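Local coordinates for Lmo0131 protein (Listeria monocytogenes, PDB 4Q6J) that probably hydrolyses cyclic di-GMP as an EAL-family phosphodiesterase built on a TIM barrel, although its function has not been established directly, at residues K27-L41 / Q83-P95. Numbering follows the deposited sequence.
With EDO (1,2-ethanediol), chain N.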
ATOM      1  N   LYS B  27      -1.433 -28.690 -12.885  1.00 13.41           N
ATOM      2  CA  LYS B  27      -0.058 -28.309 -13.120  1.00 12.70           C
ATOM      3  C   LYS B  27       0.600 -29.508 -13.796  1.00 12.35           C
ATOM      4  O   LYS B  27       0.422 -30.647 -13.367  1.00 14.32           O
ATOM      5  CB  LYS B  27       0.639 -27.956 -11.804  1.00 16.44           C
ATOM      6  CG  LYS B  27       0.176 -26.623 -11.266  1.00 19.34           C
ATOM      7  CD  LYS B  27       0.739 -26.397  -9.914  1.00 14.86           C
ATOM      8  CE  LYS B  27       0.277 -27.475  -8.958  1.00 14.73           C
ATOM      9  NZ  LYS B  27       0.829 -27.208  -7.608  1.00 13.55           N
ATOM     10  N   VAL B  28       1.362 -29.226 -14.848  1.00 13.68           N
ATOM     11  CA  VAL B  28       1.914 -30.238 -15.729  1.00 10.95           C
ATOM     12  C   VAL B  28       3.435 -30.181 -15.650  1.00 11.40           C
ATOM     13  O   VAL B  28       4.017 -29.112 -15.624  1.00 14.43           O
ATOM     14  CB  VAL B  28       1.440 -29.968 -17.182  1.00 13.30           C
ATOM     15  CG1 VAL B  28       2.242 -30.694 -18.163  1.00 13.94           C
ATOM     16  CG2 VAL B  28      -0.053 -30.298 -17.336  1.00 22.40           C
ATOM     17  N   ASP B  29       4.084 -31.333 -15.621  1.00 11.26           N
ATOM     18  CA  ASP B  29       5.536 -31.379 -15.719  1.00 12.23           C
ATOM     19  C   ASP B  29       6.010 -30.849 -17.093  1.00 16.33           C
ATOM     20  O   ASP B  29       5.482 -31.258 -18.112  1.00 16.18           O
ATOM     21  CB  ASP B  29       6.007 -32.819 -15.489  1.00 15.97           C
ATOM     22  CG  ASP B  29       7.521 -32.937 -15.377  1.00 20.04           C
ATOM     23  OD1 ASP B  29       8.184 -33.076 -16.415  1.00 29.95           O
ATOM     24  OD2 ASP B  29       8.048 -32.902 -14.246  1.00 29.88           O
ATOM     25  N   ALA B  30       6.984 -29.941 -17.126  1.00 14.27           N
ATOM     26  CA  ALA B  30       7.436 -29.335 -18.391  1.00 13.57           C
ATOM     27  C   ALA B  30       8.035 -30.328 -19.397  1.00 21.71           C
ATOM     28  O   ALA B  30       7.929 -30.138 -20.619  1.00 36.08           O
ATOM     29  CB  ALA B  30       8.415 -28.185 -18.125  1.00 15.98           C
ATOM     30  N   LYS B  31       8.642 -31.374 -18.866  1.00 24.13           N
ATOM     31  CA  LYS B  31       9.284 -32.376 -19.697  1.00 26.54           C
ATOM     32  C   LYS B  31       8.305 -33.411 -20.214  1.00 30.44           C
ATOM     33  O   LYS B  31       8.039 -33.452 -21.400  1.00 31.29           O
ATOM     34  CB  LYS B  31      10.315 -33.116 -18.846  1.00 27.88           C
ATOM     35  CG  LYS B  31      11.686 -32.464 -18.692  1.00 36.73           C
ATOM     36  CD  LYS B  31      11.627 -31.128 -17.979  1.00 47.90           C
ATOM     37  CE  LYS B  31      12.209 -31.192 -16.575  1.00 59.53           C
ATOM     38  NZ  LYS B  31      13.585 -31.746 -16.542  1.00 55.64           N
ATOM     39  N   THR B  32       7.717 -34.170 -19.293  1.00 32.95           N
ATOM     40  CA  THR B  32       6.869 -35.319 -19.598  1.00 24.76           C
ATOM     41  C   THR B  32       5.454 -34.924 -19.966  1.00 23.62           C
ATOM     42  O   THR B  32       4.655 -35.770 -20.343  1.00 25.59           O
ATOM     43  CB  THR B  32       6.764 -36.304 -18.405  1.00 28.39           C
ATOM     44  OG1 THR B  32       5.901 -35.756 -17.407  1.00 27.06           O
ATOM     45  CG2 THR B  32       8.114 -36.585 -17.792  1.00 27.84           C
ATOM     46  N   ASN B  33       5.148 -33.639 -19.836  1.00 22.78           N
ATOM     47  CA  ASN B  33       3.806 -33.098 -20.048  1.00 24.59           C
ATOM     48  C   ASN B  33       2.677 -33.848 -19.284  1.00 23.01           C
ATOM     49  O   ASN B  33       1.511 -33.825 -19.665  1.00 36.21           O
ATOM     50  CB  ASN B  33       3.513 -32.905 -21.556  1.00 42.86           C
ATOM     51  CG  ASN B  33       3.435 -31.414 -21.982  1.00 35.09           C
ATOM     52  OD1 ASN B  33       2.561 -30.991 -22.755  1.00 42.53           O
ATOM     53  ND2 ASN B  33       4.358 -30.625 -21.465  1.00 40.72           N
ATOM     54  N   LYS B  34       3.039 -34.469 -18.171  1.00 15.74           N
ATOM     55  CA  LYS B  34       2.103 -35.223 -17.356  1.00 16.47           C
ATOM     56  C   LYS B  34       1.565 -34.325 -16.246  1.00 16.45           C
ATOM     57  O   LYS B  34       2.297 -33.484 -15.739  1.00 13.66           O
ATOM     58  CB  LYS B  34       2.805 -36.445 -16.731  1.00 22.38           C
ATOM     59  CG  LYS B  34       3.316 -37.537 -17.724  1.00 26.05           C
ATOM     60  CD  LYS B  34       4.149 -38.620 -17.004  1.00 31.18           C
ATOM     61  CE  LYS B  34       4.910 -39.536 -17.961  1.00 38.89           C
ATOM     62  NZ  LYS B  34       6.180 -40.038 -17.332  1.00 48.56           N
ATOM     63  N   ILE B  35       0.291 -34.500 -15.883  1.00 21.80           N
ATOM     64  CA  ILE B  35      -0.297 -33.793 -14.746  1.00 14.99           C
ATOM     65  C   ILE B  35       0.351 -34.312 -13.485  1.00 14.00           C
ATOM     66  O   ILE B  35       0.320 -35.522 -13.223  1.00 14.85           O
ATOM     67  CB  ILE B  35      -1.802 -34.054 -14.628  1.00 14.27           C
ATOM     68  CG1 ILE B  35      -2.543 -33.463 -15.807  1.00 16.48           C
ATOM     69  CG2 ILE B  35      -2.327 -33.465 -13.354  1.00 15.21           C
ATOM     70  CD1 ILE B  35      -3.991 -33.765 -15.781  1.00 18.28           C
ATOM     71  N   ILE B  36       0.960 -33.421 -12.713  1.00 17.84           N
ATOM     72  CA  ILE B  36       1.630 -33.823 -11.466  1.00 18.47           C
ATOM     73  C   ILE B  36       0.851 -33.420 -10.179  1.00 16.71           C
ATOM     74  O   ILE B  36       1.117 -33.935  -9.088  1.00 15.44           O
ATOM     75  CB  ILE B  36       3.156 -33.403 -11.427  1.00 24.44           C
ATOM     76  CG1 ILE B  36       3.335 -31.933 -11.708  1.00 21.35           C
ATOM     77  CG2 ILE B  36       4.013 -34.230 -12.425  1.00 24.03           C
ATOM     78  CD1 ILE B  36       3.032 -31.128 -10.548  1.00 24.56           C
ATOM     79  N   GLY B  37      -0.106 -32.506 -10.340  1.00 13.57           N
ATOM     80  CA  GLY B  37      -0.897 -32.013  -9.227  1.00  9.78           C
ATOM     81  C   GLY B  37      -1.829 -30.902  -9.651  1.00 11.08           C
ATOM     82  O   GLY B  37      -1.965 -30.618 -10.828  1.00 14.83           O
ATOM     83  N   PHE B  38      -2.475 -30.271  -8.683  1.00 10.87           N
ATOM     84  CA  PHE B  38      -3.480 -29.248  -8.975  1.00 11.81           C
ATOM     85  C   PHE B  38      -3.302 -28.062  -8.065  1.00 12.43           C
ATOM     86  O   PHE B  38      -2.850 -28.201  -6.930  1.00 13.63           O
ATOM     87  CB  PHE B  38      -4.900 -29.801  -8.775  1.00 14.40           C
ATOM     88  CG  PHE B  38      -5.161 -31.091  -9.530  1.00 10.74           C
ATOM     89  CD1 PHE B  38      -4.865 -32.315  -8.956  1.00 15.85           C
ATOM     90  CD2 PHE B  38      -5.667 -31.070 -10.824  1.00 13.54           C
ATOM     91  CE1 PHE B  38      -5.084 -33.497  -9.664  1.00 18.12           C
ATOM     92  CE2 PHE B  38      -5.886 -32.244 -11.531  1.00 12.57           C
ATOM     93  CZ  PHE B  38      -5.594 -33.442 -10.954  1.00 13.26           C
ATOM     94  N   GLU B  39      -3.680 -26.890  -8.561  1.00 12.74           N
ATOM     95  CA  GLU B  39      -3.929 -25.758  -7.670  1.00 10.12           C
ATOM     96  C   GLU B  39      -5.419 -25.679  -7.251  1.00 16.29           C
ATOM     97  O   GLU B  39      -6.320 -25.628  -8.110  1.00 14.29           O
ATOM     98  CB  GLU B  39      -3.541 -24.430  -8.291  1.00 10.31           C
ATOM     99  CG  GLU B  39      -3.955 -23.327  -7.325  1.00 12.03           C
ATOM    100  CD  GLU B  39      -3.728 -21.952  -7.827  1.00 18.34           C
ATOM    101  OE1 GLU B  39      -3.238 -21.810  -8.960  1.00 27.30           O
ATOM    102  OE2 GLU B  39      -4.029 -21.007  -7.081  1.00 23.43           O
ATOM    103  N   GLY B  40      -5.673 -25.647  -5.944  1.00 14.39           N
ATOM    104  CA  GLY B  40      -7.030 -25.533  -5.463  1.00 10.03           C
ATOM    105  C   GLY B  40      -7.407 -24.071  -5.513  1.00 12.31           C
ATOM    106  O   GLY B  40      -6.659 -23.212  -5.065  1.00 12.92           O
ATOM    107  N   LEU B  41      -8.573 -23.786  -6.064  1.00 16.37           N
ATOM    108  CA  LEU B  41      -8.999 -22.415  -6.229  1.00 18.80           C
ATOM    109  C   LEU B  41     -10.417 -22.307  -5.734  1.00 16.51           C
ATOM    110  O   LEU B  41     -11.289 -22.873  -6.351  1.00 18.47           O
ATOM    111  CB  LEU B  41      -8.944 -22.066  -7.702  1.00 16.33           C
ATOM    112  CG  LEU B  41      -7.526 -21.877  -8.214  1.00 21.12           C
ATOM    113  CD1 LEU B  41      -7.438 -21.928  -9.742  1.00 21.70           C
ATOM    114  CD2 LEU B  41      -6.996 -20.559  -7.668  1.00 20.16           C
ATOM    115  N   GLN B  83      -8.342 -39.015  -1.345  1.00 13.26           N
ATOM    116  CA  GLN B  83      -8.994 -39.798  -2.389  1.00 17.28           C
ATOM    117  C   GLN B  83      -8.055 -40.232  -3.527  1.00 14.54           C
ATOM    118  O   GLN B  83      -8.197 -41.327  -4.040  1.00 14.23           O
ATOM    119  CB  GLN B  83     -10.225 -39.079  -2.953  1.00 12.02           C
ATOM    120  CG  GLN B  83     -11.104 -39.971  -3.802  1.00 19.53           C
ATOM    121  CD  GLN B  83     -10.853 -39.852  -5.305  1.00 27.02           C
ATOM    122  OE1 GLN B  83     -11.426 -40.598  -6.108  1.00 32.29           O
ATOM    123  NE2 GLN B  83     -10.010 -38.909  -5.688  1.00 34.57           N
ATOM    124  N   LEU B  84      -7.102 -39.390  -3.904  1.00 12.88           N
ATOM    125  CA  LEU B  84      -6.292 -39.635  -5.091  1.00 10.61           C
ATOM    126  C   LEU B  84      -5.102 -40.513  -4.794  1.00 15.42           C
ATOM    127  O   LEU B  84      -4.189 -40.611  -5.594  1.00 14.06           O
ATOM    128  CB  LEU B  84      -5.833 -38.326  -5.743  1.00 12.16           C
ATOM    129  CG  LEU B  84      -7.004 -37.543  -6.341  1.00 15.97           C
ATOM    130  CD1 LEU B  84      -6.637 -36.105  -6.640  1.00 12.74           C
ATOM    131  CD2 LEU B  84      -7.511 -38.224  -7.587  1.00 19.57           C
ATOM    132  N   GLY B  85      -5.101 -41.143  -3.638  1.00 13.82           N
ATOM    133  CA  GLY B  85      -4.137 -42.181  -3.383  1.00 14.42           C
ATOM    134  C   GLY B  85      -2.692 -41.736  -3.373  1.00 14.78           C
ATOM    135  O   GLY B  85      -1.791 -42.554  -3.483  1.00 19.03           O
ATOM    136  N   GLY B  86      -2.465 -40.433  -3.240  1.00 14.60           N
ATOM    137  CA  GLY B  86      -1.124 -39.892  -3.125  1.00 17.44           C
ATOM    138  C   GLY B  86      -0.511 -39.665  -4.472  1.00 14.45           C
ATOM    139  O   GLY B  86       0.655 -39.339  -4.562  1.00 18.43           O
ATOM    140  N   ARG B  87      -1.301 -39.828  -5.522  1.00 12.02           N
ATOM    141  CA  ARG B  87      -0.781 -39.760  -6.874  1.00 11.95           C
ATOM    142  C   ARG B  87      -0.676 -38.341  -7.352  1.00 12.51           C
ATOM    143  O   ARG B  87       0.021 -38.069  -8.316  1.00 17.08           O
ATOM    144  CB  ARG B  87      -1.650 -40.563  -7.832  1.00 11.36           C
ATOM    145  CG  ARG B  87      -1.782 -42.006  -7.416  1.00 16.17           C
ATOM    146  CD  ARG B  87      -2.763 -42.774  -8.294  1.00 20.87           C
ATOM    147  NE  ARG B  87      -4.158 -42.487  -7.976  1.00 20.69           N
ATOM    148  CZ  ARG B  87      -5.031 -41.974  -8.835  1.00 26.06           C
ATOM    149  NH1 ARG B  87      -4.668 -41.709 -10.090  1.00 23.99           N
ATOM    150  NH2 ARG B  87      -6.278 -41.747  -8.440  1.00 31.30           N
ATOM    151  N   PHE B  88      -1.353 -37.428  -6.671  1.00 11.69           N
ATOM    152  CA  PHE B  88      -1.373 -36.024  -7.092  1.00 13.31           C
ATOM    153  C   PHE B  88      -1.231 -35.095  -5.893  1.00 11.39           C
ATOM    154  O   PHE B  88      -1.800 -35.363  -4.848  1.00 13.08           O
ATOM    155  CB  PHE B  88      -2.677 -35.713  -7.850  1.00  9.82           C
ATOM    156  CG  PHE B  88      -2.845 -36.514  -9.110  1.00 12.92           C
ATOM    157  CD1 PHE B  88      -2.209 -36.134 -10.281  1.00 13.27           C
ATOM    158  CD2 PHE B  88      -3.633 -37.649  -9.132  1.00 11.05           C
ATOM    159  CE1 PHE B  88      -2.350 -36.870 -11.427  1.00 13.11           C
ATOM    160  CE2 PHE B  88      -3.780 -38.373 -10.289  1.00 13.80           C
ATOM    161  CZ  PHE B  88      -3.130 -37.978 -11.436  1.00 14.09           C
ATOM    162  N   SER B  89      -0.481 -34.000  -6.055  1.00 13.81           N
ATOM    163  CA  SER B  89      -0.462 -32.926  -5.052  1.00 12.33           C
ATOM    164  C   SER B  89      -1.593 -31.936  -5.277  1.00 13.56           C
ATOM    165  O   SER B  89      -2.059 -31.764  -6.387  1.00 13.03           O
ATOM    166  CB  SER B  89       0.880 -32.192  -5.016  1.00 13.00           C
ATOM    167  OG  SER B  89       1.039 -31.393  -6.162  1.00 16.17           O
ATOM    168  N   ILE B  90      -2.064 -31.325  -4.197  1.00 11.43           N
ATOM    169  CA  ILE B  90      -3.051 -30.255  -4.292  1.00 11.51           C
ATOM    170  C   ILE B  90      -2.608 -29.099  -3.409  1.00  9.84           C
ATOM    171  O   ILE B  90      -2.276 -29.303  -2.249  1.00 11.32           O
ATOM    172  CB  ILE B  90      -4.469 -30.723  -3.889  1.00 11.49           C
ATOM    173  CG1 ILE B  90      -4.940 -31.846  -4.826  1.00 13.36           C
ATOM    174  CG2 ILE B  90      -5.447 -29.538  -3.897  1.00 12.01           C
ATOM    175  CD1 ILE B  90      -6.351 -32.307  -4.599  1.00 12.94           C
ATOM    176  N   SER B  91      -2.586 -27.892  -3.967  1.00  9.55           N
ATOM    177  CA  SER B  91      -2.243 -26.697  -3.178  1.00 13.40           C
ATOM    178  C   SER B  91      -3.473 -25.968  -2.643  1.00 12.61           C
ATOM    179  O   SER B  91      -4.544 -26.037  -3.246  1.00 12.06           O
ATOM    180  CB  SER B  91      -1.383 -25.717  -3.977  1.00 11.44           C
ATOM    181  OG  SER B  91      -2.104 -25.214  -5.062  1.00 12.79           O
ATOM    182  N   ILE B  92      -3.300 -25.278  -1.511  1.00 12.99           N
ATOM    183  CA  ILE B  92      -4.295 -24.345  -0.991  1.00 11.16           C
ATOM    184  C   ILE B  92      -3.665 -22.979  -0.779  1.00 11.20           C
ATOM    185  O   ILE B  92      -2.517 -22.871  -0.355  1.00 11.65           O
ATOM    186  CB  ILE B  92      -4.932 -24.800   0.348  1.00 14.39           C
ATOM    187  CG1 ILE B  92      -3.881 -24.924   1.440  1.00 14.62           C
ATOM    188  CG2 ILE B  92      -5.678 -26.115   0.182  1.00 16.10           C
ATOM    189  CD1 ILE B  92      -4.424 -25.555   2.693  1.00 15.73           C
ATOM    190  N   ASN B  93      -4.435 -21.945  -1.084  1.00 11.08           N
ATOM    191  CA  ASN B  93      -3.978 -20.586  -0.934  1.00 12.25           C
ATOM    192  C   ASN B  93      -4.199 -20.140   0.479  1.00 14.41           C
ATOM    193  O   ASN B  93      -5.330 -20.151   0.968  1.00 14.08           O
ATOM    194  CB  ASN B  93      -4.745 -19.679  -1.889  1.00 12.14           C
ATOM    195  CG  ASN B  93      -4.408 -19.959  -3.320  1.00 17.44           C
ATOM    196  OD1 ASN B  93      -3.351 -20.511  -3.621  1.00 21.85           O
ATOM    197  ND2 ASN B  93      -5.296 -19.604  -4.211  1.00 21.56           N
ATOM    198  N   ILE B  94      -3.126 -19.761   1.151  1.00 13.72           N
ATOM    199  CA  ILE B  94      -3.252 -19.213   2.482  1.00 13.25           C
ATOM    200  C   ILE B  94      -2.576 -17.858   2.492  1.00 11.81           C
ATOM    201  O   ILE B  94      -1.400 -17.741   2.183  1.00 11.93           O
ATOM    202  CB  ILE B  94      -2.597 -20.102   3.522  1.00 13.19           C
ATOM    203  CG1 ILE B  94      -3.263 -21.475   3.510  1.00 13.92           C
ATOM    204  CG2 ILE B  94      -2.732 -19.483   4.903  1.00 14.71           C
ATOM    205  CD1 ILE B  94      -2.627 -22.444   4.416  1.00 14.51           C
ATOM    206  N   PRO B  95      -3.338 -16.817   2.807  1.00 14.15           N
ATOM    207  CA  PRO B  95      -2.835 -15.448   2.915  1.00 12.38           C
ATOM    208  C   PRO B  95      -1.668 -15.340   3.883  1.00 13.45           C
ATOM    209  O   PRO B  95      -1.643 -16.028   4.901  1.00 14.96           O
ATOM    210  CB  PRO B  95      -4.034 -14.693   3.488  1.00 16.67           C
ATOM    211  CG  PRO B  95      -5.210 -15.486   3.103  1.00 19.94           C
ATOM    212  CD  PRO B  95      -4.768 -16.910   3.128  1.00 18.34           C
TER
HETATM  213  C1  EDO N 303       4.681 -27.452  -7.844  1.00 29.97           C
HETATM  214  O1  EDO N 303       3.645 -26.638  -7.274  1.00 23.39           O
HETATM  215  C2  EDO N 303       4.098 -28.638  -8.593  1.00 33.55           C
HETATM  216  O2  EDO N 303       3.420 -28.197  -9.774  1.00 52.23           O
HETATM  217  O   HOH W   1       0.042 -24.444  -6.764  1.00 12.98           O
HETATM  218  O   HOH W   2       0.138 -29.149  -6.163  1.00 16.97           O
HETATM  219  O   HOH W   3       2.666 -35.941  -8.461  1.00 32.72           O
HETATM  220  O   HOH W   4      -3.699 -23.116  -3.982  1.00 12.78           O
HETATM  221  O   HOH W   5      -7.200 -22.352  -2.348  1.00 14.53           O
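Parallel pairing of strands 35-41 and 89-95 in the TIM barrel of this EAL domain brings G37 beside S89, F38 beside I90 and E39 beside S91; the polypeptide between them runs largely through helices, among them helix 66-83. F38 N donates to S89 O (2.8 Å), F38 O accepts from S91 N in its carbonyl plane (3.0 Å), and G40 N reaches S91 O at 3.0 Å; a weak bond from S89 N to I36 O starts the series. On the apolar face, the F38 ring sets its CE1 3.7 Å from F88 CB, while CD1 meets I90 CG1. The F38 and F88 rings lie obliquely, planes 52° apart. I35 O lies at the edge of the F88 ring, near its plane and beside CE1, which also touches I35 CG2. The other face is polar. S91 OG sits between its backbone N and carbonyl carbon (chi1 65°), close over E39 CA (3.2 Å) and alongside E39 CG. E39 extends past it, its OE1 held by Q232. From the neighbouring antiparallel strand, K27 comes in across the classic bulge at I36 and G37; a bend at chi3 leaves NZ 4.4 Å from both S89 OG and S91 OG. One water joins NZ to S91 OG, and NZ also donates to 1,2-ethanediol O1 (2.9 Å), a probable crystallisation additive that also bonds E123. The pair of strands is thus apolar on the F38 side, where I90 reaches helix 66-83, whereas the K27 side is hydrated and charged; there a long, weak ion pair with E123 may partly offset the lysine's positive charge.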